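Local coordinates for protein oxidoreductase, 2OG-Fe(II) oxygenase family (Burkholderia pseudomallei, PDB 6N1F) that binds an iron ion and probably acts as an oxidoreductase of the 2OG-Fe(II) oxygenase family, at residues A[24-32]-A[187-195]; A[35-43]-A[124-132]. One frame throughout, in Å; residues are numbered along the deposited sequence.

How the contacts relate
Contact 1 (24-32 with 187-195) puts an N-terminal strand on the edge of a mixed four-stranded sheet, and contact 2 (35-43 with 124-132) packs helix 36-45 against helix 120-130. Their centres lie about 20 Å apart. Along the chain the order is 24-32, 35-43, 124-132, 187-195, so both pieces of contact 2 fall between those of contact 1. Strand 27-29 is followed after a short loop by helix 36-45, and the contacts touch where Asn-32 ND2 of that loop lies 2.9 Å from Gln-42 OE1 on the helix, a probable hydrogen bond. The N-terminal region thus joins the minor sheet, whose far strand 208-211 carries the iron ligand His-209, to the helices packed against the larger antiparallel sheet.

Contact 1: residues A[24-32]-A[187-195]; sequences TAELHFRCN and GRPPNVFAP
Phe-29 and Phe-193 both turn CG anti to their carbonyl carbons (chi1 -75° and -63°), which leans the rings the same way on the face they share with Leu-27 and Asn-191, their planes 5° apart. They are offset until little of one ring lies over the other; the tight point is Phe-29 CB against Phe-193 CE1 at 3.4 Å. Phe-29 CE2 also lies 3.6 Å from Asn-191 CB. On the other face, beta-branched Val-192 sits under the imidazole of His-28, Val-192 CB 4.0 Å from the ring centroid in a CH-pi contact. Toward the N-terminal end, Glu-26 CG is 3.7 Å from Pro-190 CG, while Glu-26 OE2 makes a salt bridge to Arg-212. Leu-27 N donates to Pro-190 O (2.9 Å), Val-192 N to Leu-27 O (2.9 Å) and Phe-29 N to Val-192 O (3.1 Å), a parallel ladder. It stops at Pro-190, whose nitrogen has no hydrogen for Ala-25 O; Pro-190 CD lies 3.6 Å from that oxygen instead. Strand 191-193 pairs antiparallel with 181-184, and 27-29 adds an edge strand to the smaller sheet of the double-stranded beta-helix (jelly roll) of 2OG-Fe(II) oxygenases, whose other edge, 208-211, carries iron ligand His-209.

Contact 2: residues A[35-43]-A[124-132]; sequences GMADYAAQL and RFFGDMFGT
Met-36 and Met-129, both selenomethionines, carry much of the packing between helices 36-43 and 124-130, which lie side by side against the larger sheet of the double-stranded beta-helix fold, crossing at -53° with axes 8.8 Å apart. The terminal methyl of Met-36 lies over one face of the Phe-125 ring, CE 3.8 Å from the centroid, and also presses on the backbone, 3.2 Å from Phe-125 O. SE stands farther above the same ring, a Met-aromatic contact, and rests 3.7 Å from Met-129 CA. Bends at chi2 (54°) and chi3 (77°) fold the Met-36 chain across to this place, a reach that suits a long, flexible, unbranched residue. Where the backbones come nearest, Ala-40 offers just a methyl, its CB 3.5 Å from Met-129 O, and this small side chain permits the close approach. Met-129 lies between Tyr-39 and Leu-43, SE against Tyr-39 CB at 3.9 Å and CG against Leu-43 CD2. That methyl also meets the edge of the Phe-130 ring.

In the next shell, Leu-51 touches Tyr-39, Phe-125 and Met-129, while Val-202 touches Leu-43 and Phe-130. Phe-130 also stacks on Phe-166. At the start of helix 36-43, Gly-35 N donates to Asp-38 OD2 at 2.6 Å. Beside Ala-40, a water donates to Met-129 O at 3.0 Å and more weakly to Ala-40 O, bridging the two helices.

Contact 1: residues A[24-32]-A[187-195]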
ATOM      1  N   THR A  24      23.428   3.867 -11.171  1.00 53.77           N
ATOM      2  CA  THR A  24      23.746   4.381 -12.499  1.00 60.26           C
ATOM      3  C   THR A  24      22.613   4.069 -13.477  1.00 60.51           C
ATOM      4  O   THR A  24      22.424   4.781 -14.471  1.00 58.52           O
ATOM      5  CB  THR A  24      25.076   3.797 -13.033  1.00 72.38           C
ATOM      6  OG1 THR A  24      25.504   4.528 -14.193  1.00 77.52           O
ATOM      7  CG2 THR A  24      24.920   2.314 -13.382  1.00 69.25           C
ATOM      8  N   ALA A  25      21.850   3.013 -13.175  1.00 53.07           N
ATOM      9  CA  ALA A  25      20.731   2.590 -14.002  1.00 45.78           C
ATOM     10  C   ALA A  25      19.548   2.211 -13.120  1.00 38.44           C
ATOM     11  O   ALA A  25      19.708   1.558 -12.086  1.00 34.84           O
ATOM     12  CB  ALA A  25      21.119   1.410 -14.893  1.00 40.81           C
ATOM     13  N   GLU A  26      18.363   2.626 -13.525  1.00 32.44           N
ATOM     14  CA  GLU A  26      17.160   2.285 -12.778  1.00 30.68           C
ATOM     15  C   GLU A  26      16.061   1.902 -13.756  1.00 28.16           C
ATOM     16  O   GLU A  26      15.922   2.510 -14.820  1.00 28.11           O
ATOM     17  CB  GLU A  26      16.737   3.443 -11.854  1.00 32.02           C
ATOM     18  CG  GLU A  26      17.697   3.615 -10.673  1.00 34.84           C
ATOM     19  CD  GLU A  26      17.360   4.775  -9.760  1.00 37.01           C
ATOM     20  OE1 GLU A  26      16.530   5.629 -10.134  1.00 36.71           O
ATOM     21  OE2 GLU A  26      17.942   4.835  -8.662  1.00 41.60           O
ATOM     22  N   LEU A  27      15.300   0.872 -13.401  1.00 26.58           N
ATOM     23  CA  LEU A  27      14.262   0.335 -14.272  1.00 25.71           C
ATOM     24  C   LEU A  27      12.944   1.038 -13.948  1.00 26.95           C
ATOM     25  O   LEU A  27      12.402   0.886 -12.847  1.00 25.79           O
ATOM     26  CB  LEU A  27      14.171  -1.182 -14.090  1.00 25.60           C
ATOM     27  CG  LEU A  27      13.266  -1.965 -15.051  1.00 26.03           C
ATOM     28  CD1 LEU A  27      13.692  -1.750 -16.508  1.00 25.77           C
ATOM     29  CD2 LEU A  27      13.269  -3.452 -14.699  1.00 23.69           C
ATOM     30  N   HIS A  28      12.437   1.836 -14.887  1.00 23.60           N
ATOM     31  CA  HIS A  28      11.182   2.546 -14.672  1.00 27.61           C
ATOM     32  C   HIS A  28      10.029   1.734 -15.259  1.00 27.54           C
ATOM     33  O   HIS A  28      10.134   1.199 -16.366  1.00 27.98           O
ATOM     34  CB  HIS A  28      11.221   3.944 -15.291  1.00 24.65           C
ATOM     35  CG  HIS A  28      12.174   4.889 -14.614  1.00 29.51           C
ATOM     36  ND1 HIS A  28      11.813   6.162 -14.237  1.00 29.08           N
ATOM     37  CD2 HIS A  28      13.477   4.751 -14.264  1.00 28.20           C
ATOM     38  CE1 HIS A  28      12.847   6.767 -13.680  1.00 39.49           C
ATOM     39  NE2 HIS A  28      13.866   5.928 -13.674  1.00 30.83           N
ATOM     40  N   PHE A  29       8.941   1.633 -14.504  1.00 25.32           N
ATOM     41  CA  PHE A  29       7.775   0.842 -14.876  1.00 23.75           C
ATOM     42  C   PHE A  29       6.592   1.766 -15.106  1.00 24.05           C
ATOM     43  O   PHE A  29       6.392   2.725 -14.355  1.00 28.73           O
ATOM     44  CB  PHE A  29       7.395  -0.159 -13.773  1.00 22.50           C
ATOM     45  CG  PHE A  29       8.297  -1.360 -13.679  1.00 30.04           C
ATOM     46  CD1 PHE A  29       7.964  -2.544 -14.312  1.00 25.68           C
ATOM     47  CD2 PHE A  29       9.468  -1.313 -12.934  1.00 32.02           C
ATOM     48  CE1 PHE A  29       8.800  -3.654 -14.220  1.00 27.28           C
ATOM     49  CE2 PHE A  29      10.300  -2.419 -12.839  1.00 28.52           C
ATOM     50  CZ  PHE A  29       9.965  -3.589 -13.488  1.00 22.35           C
ATOM     51  N   ARG A  30       5.816   1.477 -16.145  1.00 22.92           N
ATOM     52  CA  ARG A  30       4.510   2.085 -16.328  1.00 26.55           C
ATOM     53  C   ARG A  30       3.468   1.152 -15.710  1.00 26.28           C
ATOM     54  O   ARG A  30       3.801   0.065 -15.236  1.00 20.77           O
ATOM     55  CB  ARG A  30       4.250   2.339 -17.813  1.00 28.03           C
ATOM     56  N   CYS A  31       2.194   1.562 -15.715  1.00 19.81           N
ATOM     57  CA  CYS A  31       1.128   0.664 -15.270  1.00 19.74           C
ATOM     58  C   CYS A  31       1.051  -0.560 -16.168  1.00 21.34           C
ATOM     59  O   CYS A  31       1.167  -0.461 -17.394  1.00 24.33           O
ATOM     60  CB  CYS A  31      -0.231   1.374 -15.272  1.00 20.67           C
ATOM     61  SG  CYS A  31      -0.340   2.779 -14.185  1.00 28.04           S
ATOM     62  N   ASN A  32       0.832  -1.723 -15.556  1.00 19.54           N
ATOM     63  CA  ASN A  32       0.655  -2.943 -16.330  1.00 17.75           C
ATOM     64  C   ASN A  32      -0.660  -2.871 -17.104  1.00 25.13           C
ATOM     65  O   ASN A  32      -1.720  -2.665 -16.510  1.00 22.03           O
ATOM     66  CB  ASN A  32       0.673  -4.156 -15.411  1.00 21.37           C
ATOM     67  CG  ASN A  32       0.760  -5.451 -16.175  1.00 28.40           C
ATOM     68  OD1 ASN A  32      -0.053  -5.717 -17.056  1.00 24.26           O
ATOM     69  ND2 ASN A  32       1.777  -6.251 -15.870  1.00 31.53           N
ATOM     70  N   GLY A 187      20.684  -7.300  -5.636  1.00 44.16           N
ATOM     71  CA  GLY A 187      21.384  -7.635  -6.867  1.00 50.25           C
ATOM     72  C   GLY A 187      20.602  -7.361  -8.133  1.00 48.44           C
ATOM     73  O   GLY A 187      20.646  -8.163  -9.073  1.00 54.00           O
ATOM     74  N   ARG A 188      19.887  -6.246  -8.179  1.00 39.73           N
ATOM     75  CA  ARG A 188      19.128  -5.836  -9.350  1.00 44.28           C
ATOM     76  C   ARG A 188      19.099  -4.320  -9.372  1.00 37.39           C
ATOM     77  O   ARG A 188      19.300  -3.678  -8.332  1.00 38.23           O
ATOM     78  CB  ARG A 188      17.689  -6.381  -9.320  1.00 46.15           C
ATOM     79  CG  ARG A 188      17.505  -7.836  -9.717  1.00 52.21           C
ATOM     80  CD  ARG A 188      16.012  -8.171  -9.736  1.00 59.24           C
ATOM     81  NE  ARG A 188      15.657  -9.236  -8.796  1.00 69.51           N
ATOM     82  CZ  ARG A 188      14.427  -9.464  -8.330  1.00 65.10           C
ATOM     83  NH1 ARG A 188      14.217 -10.463  -7.483  1.00 67.07           N
ATOM     84  NH2 ARG A 188      13.407  -8.696  -8.696  1.00 49.77           N
ATOM     85  N   PRO A 189      18.838  -3.711 -10.527  1.00 40.39           N
ATOM     86  CA  PRO A 189      18.578  -2.279 -10.536  1.00 33.90           C
ATOM     87  C   PRO A 189      17.370  -1.964  -9.684  1.00 33.11           C
ATOM     88  O   PRO A 189      16.462  -2.802  -9.527  1.00 28.40           O
ATOM     89  CB  PRO A 189      18.316  -1.977 -12.020  1.00 29.33           C
ATOM     90  CG  PRO A 189      18.977  -3.096 -12.748  1.00 39.07           C
ATOM     91  CD  PRO A 189      18.819  -4.287 -11.881  1.00 37.53           C
ATOM     92  N   PRO A 190      17.313  -0.768  -9.104  1.00 32.88           N
ATOM     93  CA  PRO A 190      16.073  -0.316  -8.462  1.00 24.51           C
ATOM     94  C   PRO A 190      14.919  -0.284  -9.460  1.00 33.95           C
ATOM     95  O   PRO A 190      15.104   0.029 -10.639  1.00 22.85           O
ATOM     96  CB  PRO A 190      16.418   1.094  -7.968  1.00 25.42           C
ATOM     97  CG  PRO A 190      17.905   1.166  -7.956  1.00 31.32           C
ATOM     98  CD  PRO A 190      18.389   0.231  -9.017  1.00 35.61           C
ATOM     99  N   ASN A 191      13.719  -0.617  -8.971  1.00 27.07           N
ATOM    100  CA  ASN A 191      12.475  -0.541  -9.739  1.00 23.35           C
ATOM    101  C   ASN A 191      11.689   0.696  -9.315  1.00 23.12           C
ATOM    102  O   ASN A 191      11.245   0.789  -8.165  1.00 22.84           O
ATOM    103  CB  ASN A 191      11.637  -1.808  -9.529  1.00 22.20           C
ATOM    104  CG  ASN A 191      12.410  -3.066  -9.859  1.00 25.89           C
ATOM    105  OD1 ASN A 191      13.263  -3.058 -10.740  1.00 33.46           O
ATOM    106  ND2 ASN A 191      12.132  -4.145  -9.148  1.00 28.59           N
ATOM    107  N   VAL A 192      11.493   1.627 -10.245  1.00 22.52           N
ATOM    108  CA  VAL A 192      10.926   2.939  -9.954  1.00 23.18           C
ATOM    109  C   VAL A 192       9.491   2.989 -10.456  1.00 24.01           C
ATOM    110  O   VAL A 192       9.232   2.708 -11.634  1.00 23.11           O
ATOM    111  CB  VAL A 192      11.758   4.061 -10.603  1.00 22.64           C
ATOM    112  CG1 VAL A 192      11.129   5.428 -10.310  1.00 17.03           C
ATOM    113  CG2 VAL A 192      13.177   4.010 -10.113  1.00 18.77           C
ATOM    114  N   PHE A 193       8.568   3.397  -9.582  1.00 17.82           N
ATOM    115  CA  PHE A 193       7.152   3.500  -9.916  1.00 22.44           C
ATOM    116  C   PHE A 193       6.681   4.901  -9.578  1.00 16.42           C
ATOM    117  O   PHE A 193       6.742   5.307  -8.415  1.00 20.71           O
ATOM    118  CB  PHE A 193       6.309   2.472  -9.150  1.00 29.29           C
ATOM    119  CG  PHE A 193       6.647   1.054  -9.476  1.00 27.34           C
ATOM    120  CD1 PHE A 193       5.874   0.330 -10.363  1.00 16.60           C
ATOM    121  CD2 PHE A 193       7.746   0.445  -8.891  1.00 25.64           C
ATOM    122  CE1 PHE A 193       6.204  -0.978 -10.658  1.00 18.04           C
ATOM    123  CE2 PHE A 193       8.082  -0.845  -9.183  1.00 23.23           C
ATOM    124  CZ  PHE A 193       7.305  -1.567 -10.076  1.00 22.64           C
ATOM    125  N   ALA A 194       6.207   5.625 -10.593  1.00 14.16           N
ATOM    126  CA  ALA A 194       5.586   6.932 -10.436  1.00 22.43           C
ATOM    127  C   ALA A 194       4.074   6.756 -10.440  1.00 25.17           C
ATOM    128  O   ALA A 194       3.511   6.400 -11.481  1.00 30.72           O
ATOM    129  CB  ALA A 194       6.010   7.863 -11.568  1.00 22.81           C
ATOM    130  N   PRO A 195       3.389   6.961  -9.343  1.00 27.93           N
ATOM    131  CA  PRO A 195       1.969   6.610  -9.312  1.00 32.11           C
ATOM    132  C   PRO A 195       1.112   7.825  -9.579  1.00 36.24           C
ATOM    133  O   PRO A 195       1.495   8.945  -9.238  1.00 37.52           O
ATOM    134  CB  PRO A 195       1.778   6.082  -7.887  1.00 36.45           C
ATOM    135  CG  PRO A 195       2.714   6.949  -7.088  1.00 42.33           C
ATOM    136  CD  PRO A 195       3.880   7.329  -8.006  1.00 36.51           C
TER

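Contact 2: residues A[35-43]-A[124-132]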
ATOM      1  N   GLY A  35      -3.909  -8.176 -18.006  1.00 24.86           N
ATOM      2  CA  GLY A  35      -4.947  -8.661 -17.117  1.00 26.38           C
ATOM      3  C   GLY A  35      -4.387  -9.385 -15.910  1.00 34.92           C
ATOM      4  O   GLY A  35      -3.194  -9.258 -15.606  1.00 29.56           O
HETATM    5  N   MSE A  36      -5.233 -10.160 -15.227  1.00 28.00           N
HETATM    6  CA  MSE A  36      -4.828 -10.820 -13.988  1.00 33.38           C
HETATM    7  C   MSE A  36      -3.594 -11.697 -14.166  1.00 32.28           C
HETATM    8  O   MSE A  36      -2.679 -11.645 -13.343  1.00 29.66           O
HETATM    9  CB  MSE A  36      -5.968 -11.668 -13.415  1.00 33.94           C
HETATM   10  CG  MSE A  36      -5.607 -12.286 -12.056  1.00 43.05           C
HETATM   11 SE   MSE A  36      -5.000 -10.976 -10.696  1.00 44.48          SE
HETATM   12  CE  MSE A  36      -6.769 -10.274 -10.234  1.00 43.43           C
ATOM     13  N   ALA A  37      -3.571 -12.501 -15.235  1.00 30.62           N
ATOM     14  CA  ALA A  37      -2.402 -13.333 -15.509  1.00 36.19           C
ATOM     15  C   ALA A  37      -1.131 -12.495 -15.587  1.00 37.14           C
ATOM     16  O   ALA A  37      -0.071 -12.917 -15.108  1.00 29.47           O
ATOM     17  CB  ALA A  37      -2.599 -14.110 -16.807  1.00 32.90           C
ATOM     18  N   ASP A  38      -1.228 -11.300 -16.178  1.00 26.35           N
ATOM     19  CA  ASP A  38      -0.076 -10.403 -16.271  1.00 26.75           C
ATOM     20  C   ASP A  38       0.247  -9.770 -14.924  1.00 24.18           C
ATOM     21  O   ASP A  38       1.421  -9.683 -14.542  1.00 25.99           O
ATOM     22  CB  ASP A  38      -0.336  -9.315 -17.322  1.00 25.80           C
ATOM     23  CG  ASP A  38      -0.796  -9.893 -18.652  1.00 32.26           C
ATOM     24  OD1 ASP A  38      -0.029 -10.676 -19.263  1.00 33.34           O
ATOM     25  OD2 ASP A  38      -1.934  -9.580 -19.072  1.00 35.91           O
ATOM     26  N   TYR A  39      -0.774  -9.294 -14.198  1.00 20.57           N
ATOM     27  CA  TYR A  39      -0.525  -8.698 -12.887  1.00 23.96           C
ATOM     28  C   TYR A  39       0.216  -9.666 -11.964  1.00 25.78           C
ATOM     29  O   TYR A  39       1.229  -9.304 -11.352  1.00 23.02           O
ATOM     30  CB  TYR A  39      -1.828  -8.265 -12.226  1.00 20.90           C
ATOM     31  CG  TYR A  39      -2.707  -7.342 -13.024  1.00 28.12           C
ATOM     32  CD1 TYR A  39      -2.187  -6.537 -14.022  1.00 27.29           C
ATOM     33  CD2 TYR A  39      -4.072  -7.282 -12.769  1.00 25.46           C
ATOM     34  CE1 TYR A  39      -2.990  -5.694 -14.733  1.00 26.86           C
ATOM     35  CE2 TYR A  39      -4.890  -6.452 -13.479  1.00 20.05           C
ATOM     36  CZ  TYR A  39      -4.350  -5.656 -14.454  1.00 23.89           C
ATOM     37  OH  TYR A  39      -5.164  -4.822 -15.154  1.00 22.08           O
ATOM     38  N   ALA A  40      -0.289 -10.898 -11.835  1.00 24.11           N
ATOM     39  CA  ALA A  40       0.323 -11.851 -10.908  1.00 23.33           C
ATOM     40  C   ALA A  40       1.720 -12.258 -11.363  1.00 27.03           C
ATOM     41  O   ALA A  40       2.608 -12.485 -10.535  1.00 26.01           O
ATOM     42  CB  ALA A  40      -0.568 -13.083 -10.756  1.00 35.16           C
ATOM     43  N   ALA A  41       1.932 -12.371 -12.679  1.00 27.94           N
ATOM     44  CA  ALA A  41       3.249 -12.750 -13.183  1.00 29.42           C
ATOM     45  C   ALA A  41       4.290 -11.665 -12.910  1.00 26.58           C
ATOM     46  O   ALA A  41       5.439 -11.974 -12.578  1.00 26.17           O
ATOM     47  CB  ALA A  41       3.167 -13.059 -14.675  1.00 27.31           C
ATOM     48  N   GLN A  42       3.915 -10.387 -13.040  1.00 30.93           N
ATOM     49  CA  GLN A  42       4.875  -9.322 -12.742  1.00 25.90           C
ATOM     50  C   GLN A  42       5.189  -9.274 -11.258  1.00 28.30           C
ATOM     51  O   GLN A  42       6.345  -9.063 -10.868  1.00 24.77           O
ATOM     52  CB  GLN A  42       4.359  -7.956 -13.199  1.00 21.19           C
ATOM     53  CG  GLN A  42       5.483  -6.918 -13.259  1.00 25.09           C
ATOM     54  CD  GLN A  42       5.010  -5.525 -13.590  1.00 27.81           C
ATOM     55  OE1 GLN A  42       4.052  -5.334 -14.324  1.00 22.62           O
ATOM     56  NE2 GLN A  42       5.693  -4.529 -13.038  1.00 32.55           N
ATOM     57  N   LEU A  43       4.163  -9.437 -10.420  1.00 25.29           N
ATOM     58  CA  LEU A  43       4.380  -9.525  -8.984  1.00 31.93           C
ATOM     59  C   LEU A  43       5.311 -10.683  -8.664  1.00 30.52           C
ATOM     60  O   LEU A  43       6.211 -10.558  -7.821  1.00 30.61           O
ATOM     61  CB  LEU A  43       3.039  -9.689  -8.264  1.00 26.32           C
ATOM     62  CG  LEU A  43       3.081  -9.791  -6.742  1.00 30.40           C
ATOM     63  CD1 LEU A  43       3.588  -8.493  -6.175  1.00 20.93           C
ATOM     64  CD2 LEU A  43       1.708 -10.110  -6.158  1.00 28.93           C
ATOM     65  N   ARG A 124     -11.451 -11.826  -3.839  1.00 33.43           N
ATOM     66  CA  ARG A 124     -11.163 -12.645  -5.010  1.00 28.77           C
ATOM     67  C   ARG A 124     -10.023 -12.049  -5.825  1.00 28.59           C
ATOM     68  O   ARG A 124      -9.147 -12.779  -6.302  1.00 26.15           O
ATOM     69  CB  ARG A 124     -12.402 -12.784  -5.881  1.00 27.12           C
ATOM     70  CG  ARG A 124     -13.503 -13.648  -5.305  1.00 28.46           C
ATOM     71  CD  ARG A 124     -13.053 -15.090  -5.180  1.00 42.56           C
ATOM     72  NE  ARG A 124     -14.197 -15.990  -5.093  1.00 52.12           N
ATOM     73  CZ  ARG A 124     -14.107 -17.301  -4.896  1.00 49.95           C
ATOM     74  NH1 ARG A 124     -12.916 -17.874  -4.757  1.00 45.43           N
ATOM     75  NH2 ARG A 124     -15.211 -18.035  -4.830  1.00 46.58           N
ATOM     76  N   PHE A 125     -10.036 -10.723  -6.004  1.00 24.79           N
ATOM     77  CA  PHE A 125      -9.059 -10.046  -6.857  1.00 25.66           C
ATOM     78  C   PHE A 125      -7.644 -10.232  -6.327  1.00 27.68           C
ATOM     79  O   PHE A 125      -6.729 -10.564  -7.082  1.00 26.32           O
ATOM     80  CB  PHE A 125      -9.417  -8.562  -6.956  1.00 23.13           C
ATOM     81  CG  PHE A 125      -8.488  -7.743  -7.825  1.00 31.09           C
ATOM     82  CD1 PHE A 125      -8.728  -7.605  -9.182  1.00 29.97           C
ATOM     83  CD2 PHE A 125      -7.408  -7.068  -7.270  1.00 28.33           C
ATOM     84  CE1 PHE A 125      -7.893  -6.845  -9.981  1.00 32.68           C
ATOM     85  CE2 PHE A 125      -6.568  -6.289  -8.063  1.00 23.92           C
ATOM     86  CZ  PHE A 125      -6.809  -6.181  -9.424  1.00 27.14           C
ATOM     87  N   PHE A 126      -7.440 -10.030  -5.027  1.00 30.32           N
ATOM     88  CA  PHE A 126      -6.097 -10.220  -4.498  1.00 30.62           C
ATOM     89  C   PHE A 126      -5.775 -11.685  -4.243  1.00 33.63           C
ATOM     90  O   PHE A 126      -4.600 -12.058  -4.293  1.00 33.04           O
ATOM     91  CB  PHE A 126      -5.903  -9.363  -3.247  1.00 23.96           C
ATOM     92  CG  PHE A 126      -5.737  -7.901  -3.582  1.00 23.38           C
ATOM     93  CD1 PHE A 126      -4.556  -7.448  -4.149  1.00 29.75           C
ATOM     94  CD2 PHE A 126      -6.779  -7.004  -3.399  1.00 22.51           C
ATOM     95  CE1 PHE A 126      -4.398  -6.124  -4.496  1.00 25.32           C
ATOM     96  CE2 PHE A 126      -6.628  -5.680  -3.739  1.00 21.73           C
ATOM     97  CZ  PHE A 126      -5.435  -5.240  -4.288  1.00 26.83           C
ATOM     98  N   GLY A 127      -6.786 -12.526  -4.038  1.00 35.15           N
ATOM     99  CA  GLY A 127      -6.537 -13.958  -3.979  1.00 38.24           C
ATOM    100  C   GLY A 127      -5.926 -14.495  -5.260  1.00 38.94           C
ATOM    101  O   GLY A 127      -4.967 -15.267  -5.231  1.00 42.71           O
ATOM    102  N   ASP A 128      -6.482 -14.100  -6.406  1.00 27.24           N
ATOM    103  CA  ASP A 128      -5.865 -14.468  -7.674  1.00 27.56           C
ATOM    104  C   ASP A 128      -4.494 -13.817  -7.827  1.00 39.39           C
ATOM    105  O   ASP A 128      -3.557 -14.432  -8.351  1.00 44.27           O
ATOM    106  CB  ASP A 128      -6.772 -14.057  -8.828  1.00 31.94           C
ATOM    107  CG  ASP A 128      -8.079 -14.828  -8.834  1.00 43.09           C
ATOM    108  OD1 ASP A 128      -8.274 -15.656  -7.919  1.00 39.38           O
ATOM    109  OD2 ASP A 128      -8.896 -14.605  -9.748  1.00 40.54           O
HETATM  110  N   MSE A 129      -4.365 -12.581  -7.368  1.00 25.97           N
HETATM  111  CA  MSE A 129      -3.164 -11.777  -7.550  1.00 36.37           C
HETATM  112  C   MSE A 129      -2.009 -12.443  -6.831  1.00 36.19           C
HETATM  113  O   MSE A 129      -0.904 -12.526  -7.354  1.00 34.78           O
HETATM  114  CB  MSE A 129      -3.404 -10.349  -7.035  1.00 28.84           C
HETATM  115  CG  MSE A 129      -2.171  -9.512  -6.802  1.00 38.79           C
HETATM  116 SE   MSE A 129      -1.695  -8.463  -8.364  1.00 41.54          SE
HETATM  117  CE  MSE A 129      -3.367  -7.517  -8.702  1.00 36.02           C
ATOM    118  N   PHE A 130      -2.293 -12.943  -5.629  1.00 36.34           N
ATOM    119  CA  PHE A 130      -1.279 -13.615  -4.837  1.00 33.97           C
ATOM    120  C   PHE A 130      -1.070 -15.054  -5.282  1.00 41.99           C
ATOM    121  O   PHE A 130      -0.041 -15.649  -4.946  1.00 46.29           O
ATOM    122  CB  PHE A 130      -1.646 -13.560  -3.346  1.00 30.36           C
ATOM    123  CG  PHE A 130      -1.801 -12.154  -2.798  1.00 28.31           C
ATOM    124  CD1 PHE A 130      -1.260 -11.062  -3.461  1.00 32.23           C
ATOM    125  CD2 PHE A 130      -2.496 -11.932  -1.619  1.00 30.25           C
ATOM    126  CE1 PHE A 130      -1.416  -9.770  -2.966  1.00 29.81           C
ATOM    127  CE2 PHE A 130      -2.658 -10.643  -1.111  1.00 26.11           C
ATOM    128  CZ  PHE A 130      -2.116  -9.561  -1.793  1.00 28.18           C
ATOM    129  N   GLY A 131      -2.012 -15.622  -6.025  1.00 42.17           N
ATOM    130  CA  GLY A 131      -1.850 -16.977  -6.519  1.00 39.60           C
ATOM    131  C   GLY A 131      -1.913 -18.061  -5.464  1.00 45.91           C
ATOM    132  O   GLY A 131      -1.152 -19.035  -5.544  1.00 47.40           O
ATOM    133  N   THR A 132      -2.802 -17.926  -4.477  1.00 42.34           N
ATOM    134  CA  THR A 132      -2.986 -18.967  -3.475  1.00 47.59           C
ATOM    135  C   THR A 132      -4.454 -19.040  -3.084  1.00 46.02           C
ATOM    136  O   THR A 132      -5.214 -18.080  -3.238  1.00 44.21           O
ATOM    137  CB  THR A 132      -2.122 -18.732  -2.220  1.00 51.01           C
ATOM    138  OG1 THR A 132      -2.083 -19.917  -1.419  1.00 44.22           O
ATOM    139  CG2 THR A 132      -2.711 -17.635  -1.394  1.00 57.43           C
TER
HETATM  140  O   HOH W   1       1.646 -14.084  -7.621  1.00 50.20           O